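PDB 4R4G: putative lipoprotein YcdA from Bacillus subtilis subsp. subtilis str. 168, which is of unknown function but is probably a membrane-anchored lipoprotein, built from an Ig-like N-terminal domain joined by a kinked helix to a C-terminal domain of an NTF2-clan family. Local coordinates for residues A[12-17]-A[112-117]; A[20-25]-A[41-46]; A[53-58]-A[86-91]; A[60-65]-A[108-113]. All coordinates share one frame; numbering follows the deposited sequence.

Interaction 1 (A[12-17]-A[112-117]); sequences SDIAQV and YTPESY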
loop_
_atom_site.group_PDB
_atom_site.type_symbol
_atom_site.label_atom_id
_atom_site.label_comp_id
_atom_site.label_asym_id
_atom_site.label_seq_id
_atom_site.Cartn_x
_atom_site.Cartn_y
_atom_site.Cartn_z
ATOM N N SER A 12 2.713 35.088 21.536
ATOM C CA SER A 12 3.473 35.766 22.556
ATOM C C SER A 12 3.778 37.135 21.958
ATOM O O SER A 12 3.406 37.394 20.806
ATOM C CB SER A 12 4.724 34.983 22.938
ATOM O OG SER A 12 5.713 35.049 21.926
ATOM N N ASP A 13 4.438 38.005 22.713
ATOM C CA ASP A 13 4.769 39.340 22.230
ATOM C C ASP A 13 5.828 39.300 21.102
ATOM O O ASP A 13 5.922 40.268 20.335
ATOM C CB ASP A 13 5.236 40.249 23.404
ATOM C CG ASP A 13 6.340 39.709 24.319
ATOM O OD1 ASP A 13 6.432 38.453 24.486
ATOM O OD2 ASP A 13 7.067 40.536 24.922
ATOM N N ILE A 14 6.587 38.176 20.978
ATOM C CA ILE A 14 7.660 38.076 19.986
ATOM C C ILE A 14 7.308 37.199 18.764
ATOM O O ILE A 14 7.898 37.424 17.707
ATOM C CB ILE A 14 9.023 37.674 20.604
ATOM C CG1 ILE A 14 9.108 36.206 20.979
ATOM C CG2 ILE A 14 9.438 38.605 21.759
ATOM C CD1 ILE A 14 10.487 35.790 21.040
ATOM N N ALA A 15 6.353 36.250 18.869
ATOM C CA ALA A 15 5.953 35.429 17.716
ATOM C C ALA A 15 4.490 34.994 17.788
ATOM O O ALA A 15 3.920 34.927 18.875
ATOM C CB ALA A 15 6.847 34.206 17.594
ATOM N N GLN A 16 3.882 34.710 16.619
ATOM C CA GLN A 16 2.509 34.221 16.517
ATOM C C GLN A 16 2.509 32.908 15.745
ATOM O O GLN A 16 2.997 32.854 14.612
ATOM C CB GLN A 16 1.558 35.248 15.869
ATOM C CG GLN A 16 0.098 34.756 15.805
ATOM C CD GLN A 16 -0.772 35.465 14.795
ATOM O OE1 GLN A 16 -1.754 36.133 15.154
ATOM N NE2 GLN A 16 -0.467 35.294 13.512
ATOM N N VAL A 17 1.963 31.847 16.357
ATOM C CA VAL A 17 1.936 30.539 15.719
ATOM C C VAL A 17 0.499 30.158 15.407
ATOM O O VAL A 17 -0.383 30.294 16.252
ATOM C CB VAL A 17 2.650 29.467 16.581
ATOM C CG1 VAL A 17 2.741 28.129 15.858
ATOM C CG2 VAL A 17 4.035 29.939 16.992
ATOM N N TYR A 112 6.016 25.472 21.035
ATOM C CA TYR A 112 6.885 26.307 20.206
ATOM C C TYR A 112 7.654 27.236 21.101
ATOM O O TYR A 112 7.036 27.976 21.867
ATOM C CB TYR A 112 6.128 27.106 19.140
ATOM C CG TYR A 112 7.001 28.147 18.457
ATOM C CD1 TYR A 112 8.076 27.770 17.652
ATOM C CD2 TYR A 112 6.782 29.507 18.652
ATOM C CE1 TYR A 112 8.869 28.724 17.007
ATOM C CE2 TYR A 112 7.590 30.469 18.042
ATOM C CZ TYR A 112 8.632 30.075 17.218
ATOM O OH TYR A 112 9.441 31.029 16.634
ATOM N N THR A 113 9.004 27.192 21.014
ATOM C CA THR A 113 9.898 28.057 21.778
ATOM C C THR A 113 10.710 28.849 20.753
ATOM O O THR A 113 11.603 28.297 20.093
ATOM C CB THR A 113 10.735 27.280 22.825
ATOM O OG1 THR A 113 9.855 26.757 23.828
ATOM C CG2 THR A 113 11.784 28.158 23.512
ATOM N N PRO A 114 10.371 30.150 20.604
ATOM C CA PRO A 114 11.083 31.005 19.627
ATOM C C PRO A 114 12.565 31.167 19.943
ATOM O O PRO A 114 12.953 31.136 21.111
ATOM C CB PRO A 114 10.350 32.346 19.718
ATOM C CG PRO A 114 9.701 32.333 21.052
ATOM C CD PRO A 114 9.320 30.909 21.310
ATOM N N GLU A 115 13.389 31.283 18.876
ATOM C CA GLU A 115 14.846 31.420 18.963
ATOM C C GLU A 115 15.148 32.862 19.330
ATOM O O GLU A 115 15.455 33.706 18.479
ATOM C CB GLU A 115 15.531 30.978 17.664
ATOM C CG GLU A 115 15.359 29.503 17.363
ATOM C CD GLU A 115 16.194 28.888 16.252
ATOM O OE1 GLU A 115 17.029 29.606 15.656
ATOM O OE2 GLU A 115 16.032 27.672 15.994
ATOM N N SER A 116 14.989 33.141 20.625
ATOM C CA SER A 116 15.118 34.453 21.227
ATOM C C SER A 116 15.962 34.399 22.489
ATOM O O SER A 116 16.089 33.344 23.119
ATOM C CB SER A 116 13.724 34.987 21.547
ATOM O OG SER A 116 13.688 36.109 22.412
ATOM N N TYR A 117 16.559 35.549 22.846
ATOM C CA TYR A 117 17.333 35.696 24.073
ATOM C C TYR A 117 16.332 35.760 25.234
ATOM O O TYR A 117 15.231 36.310 25.077
ATOM C CB TYR A 117 18.239 36.942 24.006
#

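Interaction 2 (A[20-25]-A[41-46]); sequences KDVSYT and LKVNVA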
loop_
_atom_site.group_PDB
_atom_site.type_symbol
_atom_site.label_atom_id
_atom_site.label_comp_id
_atom_site.label_asym_id
_atom_site.label_seq_id
_atom_site.Cartn_x
_atom_site.Cartn_y
_atom_site.Cartn_z
ATOM N N LYS A 20 -2.195 25.410 10.789
ATOM C CA LYS A 20 -3.005 25.406 9.580
ATOM C C LYS A 20 -3.649 24.040 9.307
ATOM O O LYS A 20 -4.794 24.021 8.856
ATOM C CB LYS A 20 -2.194 25.900 8.370
ATOM C CG LYS A 20 -1.680 27.330 8.548
ATOM C CD LYS A 20 -1.542 28.076 7.219
ATOM C CE LYS A 20 -1.530 29.582 7.422
ATOM N NZ LYS A 20 -1.236 30.337 6.174
ATOM N N ASP A 21 -2.961 22.909 9.575
ATOM C CA ASP A 21 -3.520 21.562 9.324
ATOM C C ASP A 21 -2.887 20.485 10.232
ATOM O O ASP A 21 -1.749 20.660 10.665
ATOM C CB ASP A 21 -3.315 21.183 7.844
ATOM C CG ASP A 21 -4.082 19.952 7.406
ATOM O OD1 ASP A 21 -5.319 20.048 7.262
ATOM O OD2 ASP A 21 -3.447 18.881 7.235
ATOM N N VAL A 22 -3.625 19.378 10.525
ATOM C CA VAL A 22 -3.166 18.241 11.344
ATOM C C VAL A 22 -3.679 16.944 10.719
ATOM O O VAL A 22 -4.893 16.725 10.634
ATOM C CB VAL A 22 -3.553 18.322 12.851
ATOM C CG1 VAL A 22 -3.140 17.063 13.599
ATOM C CG2 VAL A 22 -2.942 19.546 13.530
ATOM N N SER A 23 -2.761 16.067 10.315
ATOM C CA SER A 23 -3.141 14.797 9.722
ATOM C C SER A 23 -2.177 13.698 10.100
ATOM O O SER A 23 -1.046 13.967 10.503
ATOM C CB SER A 23 -3.198 14.922 8.204
ATOM O OG SER A 23 -1.926 15.217 7.659
ATOM N N TYR A 24 -2.641 12.455 9.981
ATOM C CA TYR A 24 -1.837 11.254 10.179
ATOM C C TYR A 24 -1.239 10.867 8.845
ATOM O O TYR A 24 -1.902 10.972 7.789
ATOM C CB TYR A 24 -2.675 10.093 10.736
ATOM C CG TYR A 24 -3.175 10.281 12.147
ATOM C CD1 TYR A 24 -2.296 10.247 13.229
ATOM C CD2 TYR A 24 -4.536 10.394 12.415
ATOM C CE1 TYR A 24 -2.758 10.368 14.540
ATOM C CE2 TYR A 24 -5.010 10.515 13.724
ATOM C CZ TYR A 24 -4.114 10.508 14.783
ATOM O OH TYR A 24 -4.566 10.621 16.071
ATOM N N THR A 25 0.023 10.456 8.876
ATOM C CA THR A 25 0.721 10.016 7.674
ATOM C C THR A 25 1.466 8.725 7.995
ATOM O O THR A 25 1.649 8.353 9.167
ATOM C CB THR A 25 1.675 11.105 7.103
ATOM O OG1 THR A 25 2.703 11.432 8.051
ATOM C CG2 THR A 25 0.950 12.370 6.625
ATOM N N LEU A 41 2.568 12.216 12.760
ATOM C CA LEU A 41 1.629 13.329 12.816
ATOM C C LEU A 41 2.216 14.491 12.026
ATOM O O LEU A 41 3.319 14.951 12.333
ATOM C CB LEU A 41 1.330 13.711 14.273
ATOM C CG LEU A 41 0.234 14.750 14.516
ATOM C CD1 LEU A 41 -1.144 14.124 14.432
ATOM C CD2 LEU A 41 0.420 15.401 15.852
ATOM N N LYS A 42 1.507 14.911 10.957
ATOM C CA LYS A 42 1.924 16.019 10.086
ATOM C C LYS A 42 1.139 17.248 10.505
ATOM O O LYS A 42 -0.085 17.298 10.333
ATOM C CB LYS A 42 1.718 15.664 8.593
ATOM C CG LYS A 42 2.226 16.688 7.579
ATOM C CD LYS A 42 2.076 16.149 6.170
ATOM C CE LYS A 42 2.028 17.216 5.108
ATOM N NZ LYS A 42 2.286 16.651 3.750
ATOM N N VAL A 43 1.840 18.207 11.114
ATOM C CA VAL A 43 1.283 19.465 11.617
ATOM C C VAL A 43 1.827 20.609 10.740
ATOM O O VAL A 43 3.027 20.872 10.772
ATOM C CB VAL A 43 1.588 19.681 13.131
ATOM C CG1 VAL A 43 0.828 20.876 13.694
ATOM C CG2 VAL A 43 1.285 18.428 13.947
ATOM N N ASN A 44 0.957 21.235 9.916
ATOM C CA ASN A 44 1.348 22.374 9.082
ATOM C C ASN A 44 1.156 23.606 9.925
ATOM O O ASN A 44 0.062 23.815 10.450
ATOM C CB ASN A 44 0.554 22.459 7.751
ATOM C CG ASN A 44 1.056 23.559 6.831
ATOM O OD1 ASN A 44 0.682 24.738 6.934
ATOM N ND2 ASN A 44 1.965 23.209 5.948
ATOM N N VAL A 45 2.231 24.365 10.130
ATOM C CA VAL A 45 2.224 25.550 10.968
ATOM C C VAL A 45 2.648 26.760 10.153
ATOM O O VAL A 45 3.234 26.613 9.081
ATOM C CB VAL A 45 3.121 25.401 12.246
ATOM C CG1 VAL A 45 2.631 24.278 13.160
ATOM C CG2 VAL A 45 4.603 25.231 11.894
ATOM N N ALA A 46 2.382 27.950 10.709
ATOM C CA ALA A 46 2.761 29.258 10.202
ATOM C C ALA A 46 3.242 30.065 11.364
ATOM O O ALA A 46 2.571 30.090 12.399
ATOM C CB ALA A 46 1.582 29.930 9.534
HETATM O O HOH W 1 -0.737 18.054 7.427
#

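Interaction 3 (A[53-58]-A[86-91]); sequences DPLNVD and STINAD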
loop_
_atom_site.group_PDB
_atom_site.type_symbol
_atom_site.label_atom_id
_atom_site.label_comp_id
_atom_site.label_asym_id
_atom_site.label_seq_id
_atom_site.Cartn_x
_atom_site.Cartn_y
_atom_site.Cartn_z
ATOM N N ASP A 53 12.910 42.850 16.078
ATOM C CA ASP A 53 14.133 42.208 15.580
ATOM C C ASP A 53 13.867 40.963 14.689
ATOM O O ASP A 53 12.831 40.307 14.859
ATOM C CB ASP A 53 15.025 41.808 16.767
ATOM C CG ASP A 53 15.680 42.987 17.457
ATOM O OD1 ASP A 53 16.375 43.777 16.764
ATOM O OD2 ASP A 53 15.538 43.100 18.691
ATOM N N PRO A 54 14.791 40.606 13.747
ATOM C CA PRO A 54 14.570 39.400 12.928
ATOM C C PRO A 54 14.631 38.148 13.795
ATOM O O PRO A 54 15.400 38.100 14.760
ATOM C CB PRO A 54 15.704 39.455 11.893
ATOM C CG PRO A 54 16.229 40.869 11.951
ATOM C CD PRO A 54 16.072 41.243 13.388
ATOM N N LEU A 55 13.776 37.159 13.466
ATOM C CA LEU A 55 13.584 35.910 14.203
ATOM C C LEU A 55 13.924 34.679 13.380
ATOM O O LEU A 55 13.300 34.449 12.342
ATOM C CB LEU A 55 12.097 35.850 14.620
ATOM C CG LEU A 55 11.598 34.632 15.411
ATOM C CD1 LEU A 55 12.214 34.579 16.809
ATOM C CD2 LEU A 55 10.084 34.628 15.481
ATOM N N ASN A 56 14.862 33.845 13.871
ATOM C CA ASN A 56 15.180 32.579 13.200
ATOM C C ASN A 56 14.126 31.550 13.573
ATOM O O ASN A 56 13.806 31.435 14.753
ATOM C CB ASN A 56 16.563 32.055 13.581
ATOM C CG ASN A 56 17.720 32.981 13.330
ATOM O OD1 ASN A 56 18.087 33.266 12.185
ATOM N ND2 ASN A 56 18.398 33.363 14.401
ATOM N N VAL A 57 13.564 30.817 12.582
ATOM C CA VAL A 57 12.546 29.804 12.850
ATOM C C VAL A 57 13.012 28.476 12.247
ATOM O O VAL A 57 13.338 28.418 11.057
ATOM C CB VAL A 57 11.115 30.209 12.391
ATOM C CG1 VAL A 57 10.110 29.077 12.622
ATOM C CG2 VAL A 57 10.650 31.486 13.100
ATOM N N ASP A 58 13.069 27.423 13.094
ATOM C CA ASP A 58 13.510 26.075 12.733
ATOM C C ASP A 58 12.525 25.032 13.248
ATOM O O ASP A 58 11.756 25.305 14.178
ATOM C CB ASP A 58 14.920 25.804 13.315
ATOM C CG ASP A 58 15.647 24.599 12.742
ATOM O OD1 ASP A 58 15.322 23.466 13.142
ATOM O OD2 ASP A 58 16.542 24.790 11.896
ATOM N N SER A 86 14.977 29.159 8.589
ATOM C CA SER A 86 15.016 30.449 7.938
ATOM C C SER A 86 15.031 31.553 8.972
ATOM O O SER A 86 15.057 31.268 10.168
ATOM C CB SER A 86 13.815 30.591 7.007
ATOM O OG SER A 86 12.602 30.381 7.707
ATOM N N THR A 87 15.074 32.812 8.505
ATOM C CA THR A 87 15.038 34.018 9.331
ATOM C C THR A 87 13.917 34.903 8.786
ATOM O O THR A 87 13.768 35.025 7.566
ATOM C CB THR A 87 16.404 34.710 9.364
ATOM O OG1 THR A 87 17.432 33.730 9.515
ATOM C CG2 THR A 87 16.510 35.728 10.477
ATOM N N ILE A 88 13.089 35.454 9.683
ATOM C CA ILE A 88 11.954 36.301 9.313
ATOM C C ILE A 88 11.989 37.607 10.118
ATOM O O ILE A 88 12.096 37.589 11.350
ATOM C CB ILE A 88 10.573 35.577 9.417
ATOM C CG1 ILE A 88 10.394 34.803 10.744
ATOM C CG2 ILE A 88 10.336 34.689 8.201
ATOM C CD1 ILE A 88 8.979 34.601 11.175
ATOM N N ASN A 89 11.923 38.742 9.406
ATOM C CA ASN A 89 11.947 40.083 10.005
ATOM C C ASN A 89 10.515 40.456 10.470
ATOM O O ASN A 89 9.595 39.657 10.244
ATOM C CB ASN A 89 12.531 41.092 9.013
ATOM C CG ASN A 89 13.796 40.596 8.341
ATOM O OD1 ASN A 89 13.754 39.823 7.383
ATOM N ND2 ASN A 89 14.947 40.981 8.859
ATOM N N ALA A 90 10.323 41.617 11.155
ATOM C CA ALA A 90 9.008 42.019 11.686
ATOM C C ALA A 90 7.864 41.855 10.662
ATOM O O ALA A 90 8.035 42.196 9.489
ATOM C CB ALA A 90 9.056 43.444 12.194
ATOM N N ASP A 91 6.720 41.270 11.137
ATOM C CA ASP A 91 5.471 40.964 10.428
ATOM C C ASP A 91 5.679 39.975 9.249
ATOM O O ASP A 91 4.717 39.656 8.531
ATOM C CB ASP A 91 4.741 42.254 10.001
ATOM C CG ASP A 91 4.282 43.116 11.179
ATOM O OD1 ASP A 91 4.997 43.150 12.216
ATOM O OD2 ASP A 91 3.229 43.774 11.055
#

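Interaction 4 (A[60-65]-A[108-113]); sequences MDFTLY and YELNYT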
loop_
_atom_site.group_PDB
_atom_site.type_symbol
_atom_site.label_atom_id
_atom_site.label_comp_id
_atom_site.label_asym_id
_atom_site.label_seq_id
_atom_site.Cartn_x
_atom_site.Cartn_y
_atom_site.Cartn_z
HETATM N N MSE A 60 13.340 22.412 14.905
HETATM C CA MSE A 60 13.874 22.150 16.251
HETATM C C MSE A 60 13.227 23.005 17.343
HETATM O O MSE A 60 13.430 22.744 18.522
HETATM C CB MSE A 60 15.388 22.404 16.282
HETATM C CG MSE A 60 16.226 21.191 15.919
HETATM SE SE MSE A 60 18.132 21.615 15.955
HETATM C CE MSE A 60 18.816 19.776 15.743
ATOM N N ASP A 61 12.468 24.052 16.969
ATOM C CA ASP A 61 11.816 24.952 17.925
ATOM C C ASP A 61 10.494 24.359 18.388
ATOM O O ASP A 61 9.842 24.902 19.289
ATOM C CB ASP A 61 11.573 26.348 17.311
ATOM C CG ASP A 61 12.813 27.016 16.785
ATOM O OD1 ASP A 61 13.918 26.688 17.278
ATOM O OD2 ASP A 61 12.684 27.871 15.890
ATOM N N PHE A 62 10.066 23.263 17.753
ATOM C CA PHE A 62 8.807 22.617 18.119
ATOM C C PHE A 62 9.069 21.242 18.672
ATOM O O PHE A 62 9.954 20.536 18.186
ATOM C CB PHE A 62 7.842 22.516 16.919
ATOM C CG PHE A 62 7.469 23.816 16.243
ATOM C CD1 PHE A 62 8.319 24.402 15.307
ATOM C CD2 PHE A 62 6.249 24.430 16.509
ATOM C CE1 PHE A 62 7.961 25.577 14.652
ATOM C CE2 PHE A 62 5.887 25.603 15.845
ATOM C CZ PHE A 62 6.741 26.162 14.913
ATOM N N THR A 63 8.303 20.867 19.704
ATOM C CA THR A 63 8.351 19.550 20.338
ATOM C C THR A 63 6.922 19.066 20.484
ATOM O O THR A 63 6.005 19.876 20.663
ATOM C CB THR A 63 9.104 19.570 21.683
ATOM O OG1 THR A 63 8.433 20.447 22.579
ATOM C CG2 THR A 63 10.561 20.001 21.549
ATOM N N LEU A 64 6.721 17.756 20.394
ATOM C CA LEU A 64 5.396 17.208 20.595
ATOM C C LEU A 64 5.408 16.248 21.742
ATOM O O LEU A 64 6.321 15.431 21.859
ATOM C CB LEU A 64 4.872 16.498 19.331
ATOM C CG LEU A 64 3.378 16.210 19.316
ATOM C CD1 LEU A 64 2.629 17.291 18.599
ATOM C CD2 LEU A 64 3.110 14.950 18.660
ATOM N N TYR A 65 4.365 16.308 22.557
ATOM C CA TYR A 65 4.135 15.388 23.650
ATOM C C TYR A 65 2.898 14.602 23.344
ATOM O O TYR A 65 1.927 15.156 22.836
ATOM C CB TYR A 65 3.999 16.117 24.995
ATOM C CG TYR A 65 5.324 16.607 25.544
ATOM C CD1 TYR A 65 5.904 17.787 25.082
ATOM C CD2 TYR A 65 5.993 15.902 26.538
ATOM C CE1 TYR A 65 7.127 18.237 25.581
ATOM C CE2 TYR A 65 7.246 16.307 26.997
ATOM C CZ TYR A 65 7.803 17.484 26.530
ATOM O OH TYR A 65 9.002 17.920 27.053
ATOM N N TYR A 108 -2.244 14.991 22.031
ATOM C CA TYR A 108 -0.957 15.615 21.758
ATOM C C TYR A 108 -0.925 17.054 22.242
ATOM O O TYR A 108 -1.961 17.657 22.542
ATOM C CB TYR A 108 -0.575 15.515 20.260
ATOM C CG TYR A 108 -0.902 14.159 19.658
ATOM C CD1 TYR A 108 -0.228 13.006 20.071
ATOM C CD2 TYR A 108 -1.913 14.019 18.710
ATOM C CE1 TYR A 108 -0.564 11.751 19.563
ATOM C CE2 TYR A 108 -2.238 12.770 18.176
ATOM C CZ TYR A 108 -1.561 11.639 18.607
ATOM O OH TYR A 108 -1.893 10.410 18.101
ATOM N N GLU A 109 0.298 17.549 22.424
ATOM C CA GLU A 109 0.602 18.889 22.829
ATOM C C GLU A 109 1.800 19.332 22.037
ATOM O O GLU A 109 2.850 18.701 22.112
ATOM C CB GLU A 109 0.824 18.988 24.330
ATOM C CG GLU A 109 1.129 20.409 24.778
ATOM C CD GLU A 109 1.105 20.684 26.268
ATOM O OE1 GLU A 109 -0.008 20.795 26.837
ATOM O OE2 GLU A 109 2.202 20.874 26.844
ATOM N N LEU A 110 1.616 20.374 21.210
ATOM C CA LEU A 110 2.665 20.967 20.408
ATOM C C LEU A 110 3.149 22.202 21.124
ATOM O O LEU A 110 2.326 23.051 21.469
ATOM C CB LEU A 110 2.154 21.305 18.994
ATOM C CG LEU A 110 3.167 21.915 18.017
ATOM C CD1 LEU A 110 4.070 20.865 17.452
ATOM C CD2 LEU A 110 2.465 22.601 16.875
ATOM N N ASN A 111 4.474 22.289 21.378
ATOM C CA ASN A 111 5.072 23.464 22.028
ATOM C C ASN A 111 6.033 24.118 21.072
ATOM O O ASN A 111 6.743 23.430 20.345
ATOM C CB ASN A 111 5.777 23.146 23.367
ATOM C CG ASN A 111 6.317 24.387 24.102
ATOM O OD1 ASN A 111 5.558 25.215 24.642
ATOM N ND2 ASN A 111 7.640 24.569 24.114
ATOM N N TYR A 112 6.016 25.472 21.035
ATOM C CA TYR A 112 6.885 26.307 20.206
ATOM C C TYR A 112 7.654 27.236 21.101
ATOM O O TYR A 112 7.036 27.976 21.867
ATOM C CB TYR A 112 6.128 27.106 19.140
ATOM C CG TYR A 112 7.001 28.147 18.457
ATOM C CD1 TYR A 112 8.076 27.770 17.652
ATOM C CD2 TYR A 112 6.782 29.507 18.652
ATOM C CE1 TYR A 112 8.869 28.724 17.007
ATOM C CE2 TYR A 112 7.590 30.469 18.042
ATOM C CZ TYR A 112 8.632 30.075 17.218
ATOM O OH TYR A 112 9.441 31.029 16.634
ATOM N N THR A 113 9.004 27.192 21.014
ATOM C CA THR A 113 9.898 28.057 21.778
ATOM C C THR A 113 10.710 28.849 20.753
ATOM O O THR A 113 11.603 28.297 20.093
ATOM C CB THR A 113 10.735 27.280 22.825
ATOM O OG1 THR A 113 9.855 26.757 23.828
ATOM C CG2 THR A 113 11.784 28.158 23.512
HETATM O O HOH W 2 12.075 30.567 16.440
#

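Interaction 1 (A[12-17]-A[112-117])
The turn that presents Ile-14 and Ala-15 to Pro-114 and Tyr-112 is gathered about one hydroxyl, Ser-12 OG. It accepts weak bonds from Ile-14 N at 3.4 Å and from Ala-15 N at 3.3 Å, and it is also hydrogen-bonded to Lys-123 O. No hydrogen bond joins 12-17 to 112-117 directly, and the contact itself is apolar. Ile-14 CG1 stands between its backbone N and carbonyl carbon (chi1 75°), and the chain ends in CD1, which lies 3.5 Å from Pro-114 CG and 3.4 Å from Ser-116 CB. The isoleucine and proline side chains cross at about a right angle. Further along, Ala-15 CB meets the edge of the Tyr-112 ring at CE2, 3.8 Å away and near the ring plane, whereas Val-17 CG2 comes obliquely to CD2 of the same ring at 3.2 Å. Pro-114 N lies over one face of that tyrosine, offset toward its rim, so the ring is bordered by its own following loop as well as by the facing strand. Leu-55 and Val-125 add to the packing around it. The contact joins the start of strand 16-25 to the loop after 107-112 at one end of the Ig-like sandwich.

Interaction 2 (A[20-25]-A[41-46])
Leu-41, Lys-42 and Lys-20 give up the most surface where antiparallel strands 20-25 and 41-46 pair. Leu-41 lies on the face shared with Val-22, Val-43 and Tyr-24; its CD1 reaches Val-22 CG1 at 3.6 Å and approaches the Tyr-24 ring obliquely at CE1. Lys-42 sits on the other face, with its CB 3.9 Å from Thr-25 CG2, and the two side chains cross at about a right angle. Its backbone N donates to Ser-23 O at 2.8 Å, and its carbonyl O accepts from Ser-23 N and from a water that also links Asp-21 OD2 to Ser-23 OG. At the far end the register slips: Lys-20 N and Asp-21 N both donate to Asn-44 O, at 2.8 and 3.3 Å, from the same face of its carbonyl plane, a classic beta bulge. Lys-20 CG is anti to the carbonyl carbon (chi1 -60°), and the extended chain beyond it brings CE to 3.8 Å from Ala-46 CB, while NZ forms a salt bridge with Glu-95. Strand 93-102 pairs with the other edge of 39-48, helix 134-141 packs on Val-22 and Tyr-24, and strands 62-66 and 107-112 of the facing sheet meet Leu-41.

Interaction 3 (A[53-58]-A[86-91])
Asn-56 CG and Thr-87 OG1 are each anti to their own carbonyl carbon (chi1 -57° and -43°), which sets them side by side; chi2 of -69° then turns the Asn-56 amide, and Thr-87 OG1 donates to Asn-56 OD1 at 2.8 Å. They form a non-hydrogen-bonded pair in a two-stranded antiparallel sheet, 55-57 with 86-88, within the Ig-like domain. The amide oxygen takes the hydroxyl with only a slight tilt from its plane, and this polar link lies on the exposed face. Hydrogen-bonded pairs flank it: Leu-55 N donates almost straight to Ile-88 O at 2.7 Å and Ile-88 N returns a bond to Leu-55 O, while Val-57 and Ser-86 exchange a second couple. Ile-88 O is further gripped by Asn-49 ND2, which also bonds Asp-53 O and links the lead-in to 55-57 with the end of 86-88. Beyond the sheet, Asn-89 ND2 comes 3.3 Å from Pro-54 CG, the two side chains crossing obliquely, and Asn-89 OD1 turns to Lys-92 NZ. On the opposite face Leu-55 and Val-57 pack on Tyr-112, and Val-57 also on Val-94. There too, Ile-88 CD1 ends 4.0 Å from Val-57 CG2.

Interaction 4 (A[60-65]-A[108-113])
An antiparallel strand pairing at the middle of one sheet of the sandwich joins 62-65 to 108-112, and its inward face brings Phe-62 and Tyr-112 together. Two hydrogen-bonded pairs hold the backbone. Thr-63 and Asn-111 exchange bonds, with Asn-111 N to Thr-63 O nearly straight at 2.9 Å, and Tyr-65 and Glu-109 do the same. A further bond from Thr-113 N to Asp-61 O, 3.0 Å and in the carbonyl plane, carries the pairing past the end of the strand. Between these lie the non-hydrogen-bonded pairs Phe-62 with Tyr-112 and Leu-64 with Leu-110, whose side chains point into the Ig-like sandwich, where Phe-62 meets Val-45 and Leu-64 meets Leu-41 on the facing sheet. Phe-62 CG is anti to its carbonyl carbon (chi1 -58°), and its ring turns one face to Tyr-112 CD1, which sits toward the rim. The two rings are inclined at 34° with centroids 4.8 Å apart. Leu-64 CD1 touches Leu-110 CD1 at 4.0 Å, those two side chains at about a right angle, and also reaches Tyr-108 CB. Across the plane of the Tyr-112 ring from Phe-62, Asp-61 CB lies obliquely, 3.6 Å from Tyr-112 CE1; a water donates to Asp-61 OD2, which also accepts from Asp-58 N, and accepts from Tyr-112 OH at 2.7 Å.

Read from the N terminus, the chain opens interaction 1 at 12-17 and closes it only at 112-117, so the other pairings start within that long loop. Interaction 2 comes first and closes quickly, 20-25 returning to 41-46 after a short excursion. Interaction 3 opens at 53-58, but interaction 4 opens at 60-65 before 86-91 has closed it, and the two therefore cross. Interaction 4 closes at 108-113, sharing Tyr-112 and Thr-113 with interaction 1. Interactions 2 and 4 belong to the two facing sheets and touch through Val-45 and Phe-62; interactions 1 and 3 meet at the end of the sandwich, where Tyr-112 packs against strand 55-57.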